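PDB 5VA8: short-chain dehydrogenase/reductase SDR from Paraburkholderia phymatum, which binds NADP and, as a short-chain dehydrogenase/reductase, probably catalyses NADP(H)-dependent oxidation or reduction. Local coordinates for residues R29-A34 and R238-L243. Sequence-based numbering, arbitrary orientation. Where two conformers were deposited one is given.
Sequences RGCAEA and RACAFL
Cys31 and Cys240 meet thiol to thiol where helix 26-37 packs on helix 233-243. Their SG atoms lie 3.6 Å apart, far beyond disulfide length, so this is van der Waals contact between two reduced side chains. Each sulfur also touches the other residue's CB: Cys31 SG reaches Cys240 CB at 3.6 Å, and Cys240 SG reaches Cys31 CB at 3.9 Å. Cys240 CB points at helix 26-37, and a trans chi1 (-178°) lays SG alongside Cys31.

One turn further along helix 26-37, Ala34 points its methyl at the partner helix, where CB lies 3.9 Å from Arg238 N and 4.1 Å from Ala241 CB. With side chains this small, the axes of the two short helical segments approach to 8.2 Å at a crossing angle of -54°.

Arg238 is worth following outward. Its CB leaves the contact, but the bend at chi2 (-64°) brings the chain back, and CD passes 4.2 Å from Ala34 CB. NE has a long, weak ion pair with Asp234. At the tip, NH1 stands obliquely near Ala34 CA. In the conformer given it appears to donate to a water, but that leg is doubtfully short; the water donates to Ala34 O at 2.9 Å.

Both helices cover the same face of the parallel Rossmann-type sheet, Cys240 resting on Leu189 of strand 184-191, while Ala239 and Phe242 pack against Phe242 of the second subunit. Thiols and methyls thus make a firm, buried apolar join; the water on Ala34 O probably links to the guanidinium in one conformer.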
ATOM      1  N   ARG A  29      28.348   0.638  -6.966  1.00 13.59           N
ATOM      2  CA  ARG A  29      29.219   1.234  -7.975  1.00 13.08           C
ATOM      3  C   ARG A  29      28.414   2.067  -8.969  1.00 14.71           C
ATOM      4  O   ARG A  29      28.814   3.183  -9.329  1.00 15.96           O
ATOM      5  CB  ARG A  29      30.017   0.155  -8.713  1.00 14.31           C
ATOM      6  CG  ARG A  29      30.891   0.752  -9.814  1.00 16.12           C
ATOM      7  CD  ARG A  29      31.790  -0.257 -10.530  1.00 18.87           C
ATOM      8  NE  ARG A  29      32.501   0.413 -11.623  1.00 25.29           N
ATOM      9  CZ  ARG A  29      33.425  -0.156 -12.397  1.00 30.94           C
ATOM     10  NH1 ARG A  29      33.768  -1.424 -12.217  1.00 32.12           N
ATOM     11  NH2 ARG A  29      34.006   0.550 -13.359  1.00 36.80           N
ATOM     12  N   GLY A  30      27.271   1.548  -9.410  1.00 14.82           N
ATOM     13  CA  GLY A  30      26.445   2.301 -10.341  1.00 14.76           C
ATOM     14  C   GLY A  30      26.021   3.651  -9.786  1.00 14.40           C
ATOM     15  O   GLY A  30      25.982   4.643 -10.518  1.00 16.46           O
ATOM     16  N   CYS A  31      25.695   3.704  -8.489  1.00 13.29           N
ATOM     17  CA  CYS A  31      25.358   4.983  -7.868  1.00 12.10           C
ATOM     18  C   CYS A  31      26.568   5.906  -7.811  1.00 14.20           C
ATOM     19  O   CYS A  31      26.460   7.104  -8.110  1.00 14.59           O
ATOM     20  CB  CYS A  31      24.795   4.770  -6.461  1.00 12.62           C
ATOM     21  SG  CYS A  31      23.205   3.917  -6.434  1.00 14.26           S
ATOM     22  N   ALA A  32      27.728   5.370  -7.421  1.00 13.78           N
ATOM     23  CA  ALA A  32      28.929   6.193  -7.350  1.00 14.36           C
ATOM     24  C   ALA A  32      29.288   6.770  -8.709  1.00 14.67           C
ATOM     25  O   ALA A  32      29.633   7.952  -8.813  1.00 16.79           O
ATOM     26  CB  ALA A  32      30.098   5.375  -6.796  1.00 15.26           C
ATOM     27  N   GLU A  33      29.225   5.950  -9.763  1.00 15.11           N
ATOM     28  CA  GLU A  33      29.567   6.435 -11.098  1.00 16.45           C
ATOM     29  C   GLU A  33      28.595   7.515 -11.555  1.00 16.44           C
ATOM     30  O   GLU A  33      29.004   8.496 -12.186  1.00 18.83           O
ATOM     31  CB  GLU A  33      29.582   5.278 -12.101  1.00 17.72           C
ATOM     32  CG  GLU A  33      30.631   4.218 -11.756  1.00 19.62           C
ATOM     33  CD  GLU A  33      31.090   3.400 -12.944  1.00 39.30           C
ATOM     34  OE1 GLU A  33      31.666   3.995 -13.880  1.00 48.25           O
ATOM     35  OE2 GLU A  33      30.886   2.161 -12.939  1.00 32.89           O
ATOM     36  N   ALA A  34      27.305   7.342 -11.262  1.00 15.72           N
ATOM     37  CA  ALA A  34      26.318   8.315 -11.725  1.00 15.90           C
ATOM     38  C   ALA A  34      26.461   9.637 -10.986  1.00 15.41           C
ATOM     39  O   ALA A  34      26.348  10.706 -11.598  1.00 17.63           O
ATOM     40  CB  ALA A  34      24.907   7.753 -11.561  1.00 18.57           C
ATOM     41  N   ARG A 238      21.465   6.100 -12.183  1.00 14.91           N
ATOM     42  CA  ARG A 238      20.859   7.327 -12.694  0.54 13.03           C
ATOM     43  C   ARG A 238      19.637   7.721 -11.875  1.00 12.91           C
ATOM     44  O   ARG A 238      19.423   8.908 -11.606  1.00 14.12           O
ATOM     45  CB  ARG A 238      20.481   7.167 -14.168  0.54 15.95           C
ATOM     46  CG  ARG A 238      21.622   6.768 -15.083  0.54 20.24           C
ATOM     47  CD  ARG A 238      22.725   7.809 -15.165  0.54 26.65           C
ATOM     48  NE  ARG A 238      23.685   7.445 -16.210  0.54 34.03           N
ATOM     49  CZ  ARG A 238      24.846   8.058 -16.423  0.54 36.09           C
ATOM     50  NH1 ARG A 238      25.219   9.076 -15.659  0.54 31.91           N
ATOM     51  NH2 ARG A 238      25.641   7.645 -17.402  0.54 37.07           N
ATOM     52  N   ALA A 239      18.817   6.744 -11.474  1.00 13.32           N
ATOM     53  CA  ALA A 239      17.682   7.063 -10.609  1.00 13.63           C
ATOM     54  C   ALA A 239      18.157   7.594  -9.263  1.00 12.70           C
ATOM     55  O   ALA A 239      17.587   8.549  -8.726  1.00 14.85           O
ATOM     56  CB  ALA A 239      16.796   5.835 -10.410  1.00 16.16           C
ATOM     57  N   CYS A 240      19.212   6.993  -8.711  1.00 12.39           N
ATOM     58  CA  CYS A 240      19.799   7.512  -7.484  1.00 12.74           C
ATOM     59  C   CYS A 240      20.247   8.961  -7.661  1.00 12.38           C
ATOM     60  O   CYS A 240      19.976   9.818  -6.812  1.00 14.03           O
ATOM     61  CB  CYS A 240      20.976   6.631  -7.073  1.00 13.93           C
ATOM     62  SG  CYS A 240      21.777   7.139  -5.529  1.00 14.85           S
ATOM     63  N   ALA A 241      20.928   9.254  -8.770  1.00 13.26           N
ATOM     64  CA  ALA A 241      21.408  10.614  -8.997  1.00 13.93           C
ATOM     65  C   ALA A 241      20.247  11.594  -9.091  1.00 15.72           C
ATOM     66  O   ALA A 241      20.326  12.709  -8.566  1.00 15.15           O
ATOM     67  CB  ALA A 241      22.274  10.675 -10.259  1.00 15.62           C
ATOM     68  N   PHE A 242      19.145  11.195  -9.740  1.00 15.43           N
ATOM     69  CA  PHE A 242      18.005  12.106  -9.790  1.00 15.77           C
ATOM     70  C   PHE A 242      17.472  12.402  -8.388  1.00 13.84           C
ATOM     71  O   PHE A 242      17.189  13.564  -8.058  1.00 13.95           O
ATOM     72  CB  PHE A 242      16.888  11.556 -10.673  1.00 15.90           C
ATOM     73  CG  PHE A 242      15.756  12.525 -10.818  1.00 13.69           C
ATOM     74  CD1 PHE A 242      15.858  13.573 -11.712  1.00 16.30           C
ATOM     75  CD2 PHE A 242      14.654  12.458  -9.983  1.00 16.27           C
ATOM     76  CE1 PHE A 242      14.834  14.515 -11.833  1.00 17.01           C
ATOM     77  CE2 PHE A 242      13.631  13.401 -10.093  1.00 15.51           C
ATOM     78  CZ  PHE A 242      13.728  14.421 -11.014  1.00 15.79           C
ATOM     79  N   LEU A 243      17.330  11.372  -7.547  1.00 13.58           N
ATOM     80  CA  LEU A 243      16.877  11.607  -6.177  1.00 12.94           C
ATOM     81  C   LEU A 243      17.827  12.527  -5.432  1.00 13.32           C
ATOM     82  O   LEU A 243      17.398  13.305  -4.569  1.00 15.43           O
ATOM     83  CB  LEU A 243      16.747  10.292  -5.407  1.00 13.69           C
ATOM     84  CG  LEU A 243      15.526   9.428  -5.721  1.00 11.94           C
ATOM     85  CD1 LEU A 243      15.670   8.081  -5.021  1.00 16.11           C
ATOM     86  CD2 LEU A 243      14.233  10.125  -5.304  1.00 14.16           C
TER
HETATM   87  O   HOH W   1      24.470  10.565 -13.821  1.00 26.78           O